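Local coordinates for enterotoxin-like toxin X (PDB 5U75), which binds sialylated glycans such as sialyl Lewis X on neutrophil surface glycoproteins and so inhibits phagocytosis and killing by these cells, at residues 91-103 with 119-133. Sequence-based numbering, arbitrary orientation.
Sequences TLKELDHIIRFAH and IVINTKNGGKYTLES. With SIA (N-acetyl-alpha-neuraminic acid), chain B; GAL (beta-D-galactopyranose), chain C; FUC (alpha-L-fucopyranose), chain D.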
loop_
_atom_site.group_PDB
_atom_site.type_symbol
_atom_site.label_atom_id
_atom_site.label_comp_id
_atom_site.label_asym_id
_atom_site.label_seq_id
_atom_site.Cartn_x
_atom_site.Cartn_y
_atom_site.Cartn_z
ATOM N N THR A 91 -7.158 -5.673 -10.660
ATOM C CA THR A 91 -8.140 -4.717 -10.152
ATOM C C THR A 91 -7.480 -3.757 -9.176
ATOM O O THR A 91 -6.441 -4.062 -8.550
ATOM C CB THR A 91 -9.339 -5.384 -9.451
ATOM O OG1 THR A 91 -8.917 -6.047 -8.269
ATOM C CG2 THR A 91 -10.057 -6.373 -10.392
ATOM N N LEU A 92 -8.107 -2.592 -9.039
ATOM C CA LEU A 92 -7.714 -1.644 -7.999
ATOM C C LEU A 92 -7.873 -2.240 -6.590
ATOM O O LEU A 92 -7.077 -1.953 -5.704
ATOM C CB LEU A 92 -8.469 -0.325 -8.157
ATOM C CG LEU A 92 -8.116 0.795 -7.163
ATOM C CD1 LEU A 92 -6.614 1.060 -7.134
ATOM C CD2 LEU A 92 -8.885 2.046 -7.573
ATOM N N LYS A 93 -8.854 -3.126 -6.381
ATOM C CA LYS A 93 -8.972 -3.782 -5.090
ATOM C C LYS A 93 -7.697 -4.547 -4.784
ATOM O O LYS A 93 -7.163 -4.484 -3.682
ATOM C CB LYS A 93 -10.184 -4.709 -5.020
ATOM C CG LYS A 93 -10.382 -5.329 -3.649
ATOM C CD LYS A 93 -11.610 -6.238 -3.619
ATOM C CE LYS A 93 -11.922 -6.687 -2.210
ATOM N NZ LYS A 93 -12.845 -7.865 -2.238
ATOM N N GLU A 94 -7.209 -5.268 -5.791
ATOM C CA GLU A 94 -5.996 -6.053 -5.653
ATOM C C GLU A 94 -4.755 -5.189 -5.408
ATOM O O GLU A 94 -3.967 -5.453 -4.514
ATOM C CB GLU A 94 -5.815 -6.866 -6.922
ATOM C CG GLU A 94 -4.776 -7.940 -6.822
ATOM C CD GLU A 94 -4.828 -8.836 -8.028
ATOM O OE1 GLU A 94 -5.809 -9.589 -8.205
ATOM O OE2 GLU A 94 -3.847 -8.787 -8.790
ATOM N N LEU A 95 -4.593 -4.151 -6.216
ATOM C CA LEU A 95 -3.407 -3.278 -6.111
ATOM C C LEU A 95 -3.412 -2.470 -4.813
ATOM O O LEU A 95 -2.399 -2.394 -4.102
ATOM C CB LEU A 95 -3.358 -2.365 -7.339
ATOM C CG LEU A 95 -2.046 -1.675 -7.649
ATOM C CD1 LEU A 95 -0.905 -2.694 -7.767
ATOM C CD2 LEU A 95 -2.205 -0.861 -8.933
ATOM N N ASP A 96 -4.561 -1.877 -4.500
ATOM C CA ASP A 96 -4.789 -1.254 -3.170
ATOM C C ASP A 96 -4.399 -2.192 -2.023
ATOM O O ASP A 96 -3.673 -1.819 -1.100
ATOM C CB ASP A 96 -6.249 -0.785 -3.063
ATOM C CG ASP A 96 -6.611 -0.286 -1.683
ATOM O OD1 ASP A 96 -6.130 0.799 -1.259
ATOM O OD2 ASP A 96 -7.379 -1.005 -1.018
ATOM N N HIS A 97 -4.833 -3.444 -2.103
ATOM C CA HIS A 97 -4.514 -4.413 -1.078
ATOM C C HIS A 97 -3.027 -4.628 -0.907
ATOM O O HIS A 97 -2.497 -4.519 0.196
ATOM C CB HIS A 97 -5.166 -5.783 -1.326
ATOM C CG HIS A 97 -4.884 -6.741 -0.228
ATOM N ND1 HIS A 97 -5.625 -6.766 0.930
ATOM C CD2 HIS A 97 -3.858 -7.604 -0.042
ATOM C CE1 HIS A 97 -5.102 -7.647 1.763
ATOM N NE2 HIS A 97 -4.020 -8.160 1.199
ATOM N N ILE A 98 -2.369 -4.951 -2.014
ATOM C CA ILE A 98 -0.945 -5.288 -1.978
ATOM C C ILE A 98 -0.110 -4.083 -1.533
ATOM O O ILE A 98 0.815 -4.224 -0.732
ATOM C CB ILE A 98 -0.470 -5.824 -3.352
ATOM C CG1 ILE A 98 -1.203 -7.141 -3.667
ATOM C CG2 ILE A 98 1.045 -6.006 -3.371
ATOM C CD1 ILE A 98 -1.036 -7.624 -5.091
ATOM N N ILE A 99 -0.463 -2.899 -2.030
ATOM C CA ILE A 99 0.220 -1.686 -1.618
ATOM C C ILE A 99 0.087 -1.457 -0.118
ATOM O O ILE A 99 1.092 -1.211 0.548
ATOM C CB ILE A 99 -0.256 -0.457 -2.406
ATOM C CG1 ILE A 99 0.264 -0.559 -3.839
ATOM C CG2 ILE A 99 0.230 0.842 -1.757
ATOM C CD1 ILE A 99 -0.423 0.385 -4.803
ATOM N N ARG A 100 -1.121 -1.535 0.422
ATOM C CA ARG A 100 -1.286 -1.290 1.865
ATOM C C ARG A 100 -0.617 -2.370 2.701
ATOM O O ARG A 100 -0.060 -2.071 3.760
ATOM C CB ARG A 100 -2.752 -1.099 2.243
ATOM C CG ARG A 100 -3.400 0.049 1.517
ATOM C CD ARG A 100 -4.585 0.630 2.264
ATOM N NE ARG A 100 -5.505 1.281 1.363
ATOM C CZ ARG A 100 -6.502 2.096 1.708
ATOM N NH1 ARG A 100 -6.698 2.449 2.971
ATOM N NH2 ARG A 100 -7.292 2.578 0.761
ATOM N N PHE A 101 -0.612 -3.622 2.213
ATOM C CA PHE A 101 0.161 -4.684 2.854
ATOM C C PHE A 101 1.647 -4.311 3.018
ATOM O O PHE A 101 2.230 -4.483 4.097
ATOM C CB PHE A 101 0.022 -5.993 2.056
ATOM C CG PHE A 101 0.745 -7.150 2.663
ATOM C CD1 PHE A 101 2.097 -7.373 2.391
ATOM C CD2 PHE A 101 0.076 -8.043 3.505
ATOM C CE1 PHE A 101 2.770 -8.460 2.943
ATOM C CE2 PHE A 101 0.745 -9.130 4.051
ATOM C CZ PHE A 101 2.088 -9.343 3.772
ATOM N N ALA A 102 2.235 -3.756 1.956
ATOM C CA ALA A 102 3.623 -3.272 1.991
ATOM C C ALA A 102 3.829 -2.150 3.020
ATOM O O ALA A 102 4.855 -2.109 3.715
ATOM C CB ALA A 102 4.048 -2.823 0.616
ATOM N N HIS A 103 2.844 -1.268 3.148
ATOM C CA HIS A 103 2.882 -0.238 4.214
ATOM C C HIS A 103 2.803 -0.813 5.616
ATOM O O HIS A 103 3.567 -0.402 6.510
ATOM C CB HIS A 103 1.798 0.813 4.010
ATOM C CG HIS A 103 2.064 1.730 2.864
ATOM N ND1 HIS A 103 2.571 2.999 3.030
ATOM C CD2 HIS A 103 1.919 1.560 1.529
ATOM C CE1 HIS A 103 2.703 3.577 1.854
ATOM N NE2 HIS A 103 2.313 2.726 0.924
ATOM N N ILE A 119 -1.913 7.696 -0.144
ATOM C CA ILE A 119 -0.989 6.881 -0.924
ATOM C C ILE A 119 -1.432 7.043 -2.382
ATOM O O ILE A 119 -2.614 6.879 -2.693
ATOM C CB ILE A 119 -1.071 5.409 -0.486
ATOM C CG1 ILE A 119 -0.790 5.269 1.008
ATOM C CG2 ILE A 119 -0.099 4.550 -1.292
ATOM C CD1 ILE A 119 -1.280 3.956 1.599
ATOM N N VAL A 120 -0.509 7.378 -3.288
ATOM C CA VAL A 120 -0.867 7.655 -4.666
ATOM C C VAL A 120 -0.157 6.715 -5.634
ATOM O O VAL A 120 1.059 6.674 -5.672
ATOM C CB VAL A 120 -0.576 9.126 -5.048
ATOM C CG1 VAL A 120 -1.013 9.408 -6.483
ATOM C CG2 VAL A 120 -1.272 10.066 -4.054
ATOM N N ILE A 121 -0.935 5.995 -6.441
ATOM C CA ILE A 121 -0.409 5.185 -7.514
ATOM C C ILE A 121 -0.249 6.124 -8.710
ATOM O O ILE A 121 -1.247 6.669 -9.193
ATOM C CB ILE A 121 -1.364 4.019 -7.881
ATOM C CG1 ILE A 121 -1.731 3.181 -6.646
ATOM C CG2 ILE A 121 -0.730 3.144 -8.950
ATOM C CD1 ILE A 121 -2.837 2.165 -6.884
ATOM N N ASN A 122 0.993 6.339 -9.161
ATOM C CA ASN A 122 1.285 7.192 -10.302
ATOM C C ASN A 122 1.514 6.350 -11.528
ATOM O O ASN A 122 2.268 5.369 -11.470
ATOM C CB ASN A 122 2.542 8.017 -10.022
ATOM C CG ASN A 122 2.362 8.903 -8.809
ATOM O OD1 ASN A 122 1.488 9.769 -8.806
ATOM N ND2 ASN A 122 3.109 8.638 -7.756
ATOM N N THR A 123 0.898 6.735 -12.642
ATOM C CA THR A 123 1.039 5.987 -13.893
ATOM C C THR A 123 2.065 6.644 -14.801
ATOM O O THR A 123 2.437 7.819 -14.615
ATOM C CB THR A 123 -0.287 5.776 -14.656
ATOM O OG1 THR A 123 -0.660 6.947 -15.394
ATOM C CG2 THR A 123 -1.413 5.372 -13.719
ATOM N N LYS A 124 2.518 5.889 -15.787
ATOM C CA LYS A 124 3.641 6.348 -16.615
ATOM C C LYS A 124 3.341 7.618 -17.417
ATOM O O LYS A 124 4.244 8.405 -17.660
ATOM C CB LYS A 124 4.100 5.224 -17.541
ATOM C CG LYS A 124 4.810 4.130 -16.738
ATOM C CD LYS A 124 5.156 2.935 -17.583
ATOM C CE LYS A 124 6.009 1.973 -16.788
ATOM N NZ LYS A 124 6.356 0.797 -17.615
ATOM N N ASN A 125 2.092 7.809 -17.827
ATOM C CA ASN A 125 1.700 9.037 -18.568
ATOM C C ASN A 125 1.086 10.129 -17.708
ATOM O O ASN A 125 0.513 11.087 -18.248
ATOM C CB ASN A 125 0.733 8.686 -19.699
ATOM C CG ASN A 125 1.342 7.773 -20.732
ATOM O OD1 ASN A 125 2.503 7.922 -21.102
ATOM N ND2 ASN A 125 0.554 6.831 -21.225
ATOM N N GLY A 126 1.188 10.002 -16.378
ATOM C CA GLY A 126 0.781 11.060 -15.465
ATOM C C GLY A 126 -0.579 10.887 -14.817
ATOM O O GLY A 126 -1.088 11.818 -14.187
ATOM N N GLY A 127 -1.171 9.701 -14.956
ATOM C CA GLY A 127 -2.393 9.365 -14.249
ATOM C C GLY A 127 -2.153 9.099 -12.774
ATOM O O GLY A 127 -1.016 8.850 -12.334
ATOM N N LYS A 128 -3.210 9.188 -11.985
ATOM C CA LYS A 128 -3.130 8.751 -10.606
ATOM C C LYS A 128 -4.371 8.017 -10.100
ATOM O O LYS A 128 -5.466 8.201 -10.612
ATOM C CB LYS A 128 -2.825 9.939 -9.699
ATOM C CG LYS A 128 -3.932 10.961 -9.628
ATOM C CD LYS A 128 -3.449 12.186 -8.866
ATOM C CE LYS A 128 -4.556 13.211 -8.718
ATOM N NZ LYS A 128 -4.195 14.242 -7.698
ATOM N N TYR A 129 -4.140 7.173 -9.095
ATOM C CA TYR A 129 -5.173 6.564 -8.284
ATOM C C TYR A 129 -4.808 6.860 -6.839
ATOM O O TYR A 129 -3.748 6.438 -6.356
ATOM C CB TYR A 129 -5.278 5.046 -8.512
ATOM C CG TYR A 129 -5.448 4.643 -9.950
ATOM C CD1 TYR A 129 -6.721 4.551 -10.525
ATOM C CD2 TYR A 129 -4.337 4.333 -10.747
ATOM C CE1 TYR A 129 -6.887 4.182 -11.853
ATOM C CE2 TYR A 129 -4.488 3.935 -12.072
ATOM C CZ TYR A 129 -5.766 3.867 -12.629
ATOM O OH TYR A 129 -5.905 3.490 -13.941
ATOM N N THR A 130 -5.709 7.547 -6.139
ATOM C CA THR A 130 -5.453 8.029 -4.793
ATOM C C THR A 130 -6.137 7.160 -3.750
ATOM O O THR A 130 -7.341 6.922 -3.821
ATOM C CB THR A 130 -5.916 9.504 -4.615
ATOM O OG1 THR A 130 -5.322 10.325 -5.618
ATOM C CG2 THR A 130 -5.553 10.012 -3.230
ATOM N N LEU A 131 -5.347 6.691 -2.798
ATOM C CA LEU A 131 -5.776 5.842 -1.730
ATOM C C LEU A 131 -5.680 6.593 -0.414
ATOM O O LEU A 131 -4.593 6.755 0.150
ATOM C CB LEU A 131 -4.908 4.582 -1.669
ATOM C CG LEU A 131 -4.644 3.881 -3.005
ATOM C CD1 LEU A 131 -3.709 2.715 -2.727
ATOM C CD2 LEU A 131 -5.922 3.404 -3.677
ATOM N N GLU A 132 -6.834 7.003 0.098
ATOM C CA GLU A 132 -6.887 7.706 1.376
ATOM C C GLU A 132 -6.672 6.730 2.528
ATOM O O GLU A 132 -7.456 5.792 2.707
ATOM C CB GLU A 132 -8.229 8.426 1.513
ATOM C CG GLU A 132 -8.506 9.431 0.430
ATOM C CD GLU A 132 -9.745 10.255 0.729
ATOM O OE1 GLU A 132 -9.653 11.091 1.647
ATOM O OE2 GLU A 132 -10.787 10.056 0.061
ATOM N N SER A 133 -5.629 6.962 3.336
ATOM C CA SER A 133 -5.162 5.960 4.281
ATOM C C SER A 133 -6.021 5.748 5.512
ATOM O O SER A 133 -5.884 4.756 6.183
ATOM C CB SER A 133 -3.728 6.256 4.725
ATOM O OG SER A 133 -3.676 7.448 5.497
HETATM C C1 SIA B . -8.078 9.680 -7.851
HETATM C C2 SIA B . -9.274 10.125 -8.702
HETATM C C3 SIA B . -8.880 11.144 -9.778
HETATM C C4 SIA B . -8.018 10.510 -10.863
HETATM C C5 SIA B . -8.645 9.232 -11.446
HETATM C C6 SIA B . -9.040 8.305 -10.306
HETATM C C7 SIA B . -9.794 7.020 -10.656
HETATM C C8 SIA B . -10.255 6.291 -9.400
HETATM C C9 SIA B . -10.663 4.859 -9.710
HETATM C C10 SIA B . -8.114 7.891 -13.416
HETATM C C11 SIA B . -7.039 7.260 -14.234
HETATM N N5 SIA B . -7.702 8.579 -12.338
HETATM O O1A SIA B . -7.188 10.512 -7.587
HETATM O O1B SIA B . -8.050 8.493 -7.408
HETATM O O4 SIA B . -7.766 11.400 -11.946
HETATM O O6 SIA B . -9.868 8.981 -9.361
HETATM O O7 SIA B . -10.897 7.298 -11.543
HETATM O O8 SIA B . -9.199 6.224 -8.429
HETATM O O9 SIA B . -11.420 4.358 -8.618
HETATM O O10 SIA B . -9.304 7.748 -13.715
HETATM C C1 GAL C . -12.938 9.211 -5.628
HETATM C C2 GAL C . -12.307 10.056 -6.721
HETATM C C3 GAL C . -10.802 9.794 -6.808
HETATM C C4 GAL C . -10.182 10.002 -5.423
HETATM C C5 GAL C . -10.869 9.146 -4.368
HETATM C C6 GAL C . -10.252 9.393 -2.999
HETATM O O2 GAL C . -12.930 9.803 -7.978
HETATM O O3 GAL C . -10.236 10.672 -7.796
HETATM O O4 GAL C . -10.265 11.388 -5.105
HETATM O O5 GAL C . -12.278 9.400 -4.360
HETATM O O6 GAL C . -10.846 8.583 -1.983
HETATM C C1 FUC D . -15.280 11.306 -2.220
HETATM C C2 FUC D . -14.342 11.638 -1.062
HETATM C C3 FUC D . -12.920 11.853 -1.561
HETATM C C4 FUC D . -12.899 12.926 -2.631
HETATM C C5 FUC D . -13.832 12.504 -3.760
HETATM C C6 FUC D . -13.896 13.521 -4.885
HETATM O O2 FUC D . -14.316 10.569 -0.119
HETATM O O3 FUC D . -12.080 12.196 -0.454
HETATM O O4 FUC D . -13.310 14.171 -2.048
HETATM O O5 FUC D . -15.151 12.266 -3.268
HETATM O O HOH W 1 -9.441 4.663 1.076
#
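Ile119 lays its CD1 over one face of the His103 imidazole, 3.9 Å from the ring centroid and 10° off the normal, a CH-pi contact. His103 NE2, 3.7 Å from Ile119 CG2, is buried without a polar partner, whereas ND1 is hydrogen-bonded to the Tyr106 hydroxyl. At the in-plane edge of the Arg100 guanidinium lie Asp96 OD1 and a water. NE and NH2 grip that one oxygen side-on from opposite faces of the carboxylate plane; Arg100 NE lies 2.7 Å from Asp96 OD1, a salt bridge between residues one helical turn apart. The same water accepts from Arg100 NH2 and lies within hydrogen-bonding distance of Glu132 O, linking helix to strand; Arg100 NH1 is hydrogen-bonded to Tyr109 OH and Lys135 O. Asp96 CG stands anti to the backbone N (chi1 173°), which brings OD1 beside Leu131 CD1 at 3.4 Å, the two side chains running in opposite directions.

Ile99 CD1 meets Ile121 CG1 at 3.6 Å, and Leu95 CD2 and Leu92 CD1 converge on Ile121 CD1. Leu92 CD2 instead lies 3.6 Å from sialic acid O9, and sialic acid O8 sits at the Tyr129 ring edge, near its plane.

This is the beta-grasp helix packed across an antiparallel hairpin, the axes of helix 92-103 and strand 128-132 lying 57° apart. The outer edge of that strand binds sugar: backbone Thr130 N and Lys128 O meet the sialic acid, Thr130 OG1 adds a bond to its carboxylate, and Glu132 OE2 accepts from galactose and fucose. Apolar packing backs the glycan site, and the paired Arg100-Asp96 charges probably lower the cost of burying both groups.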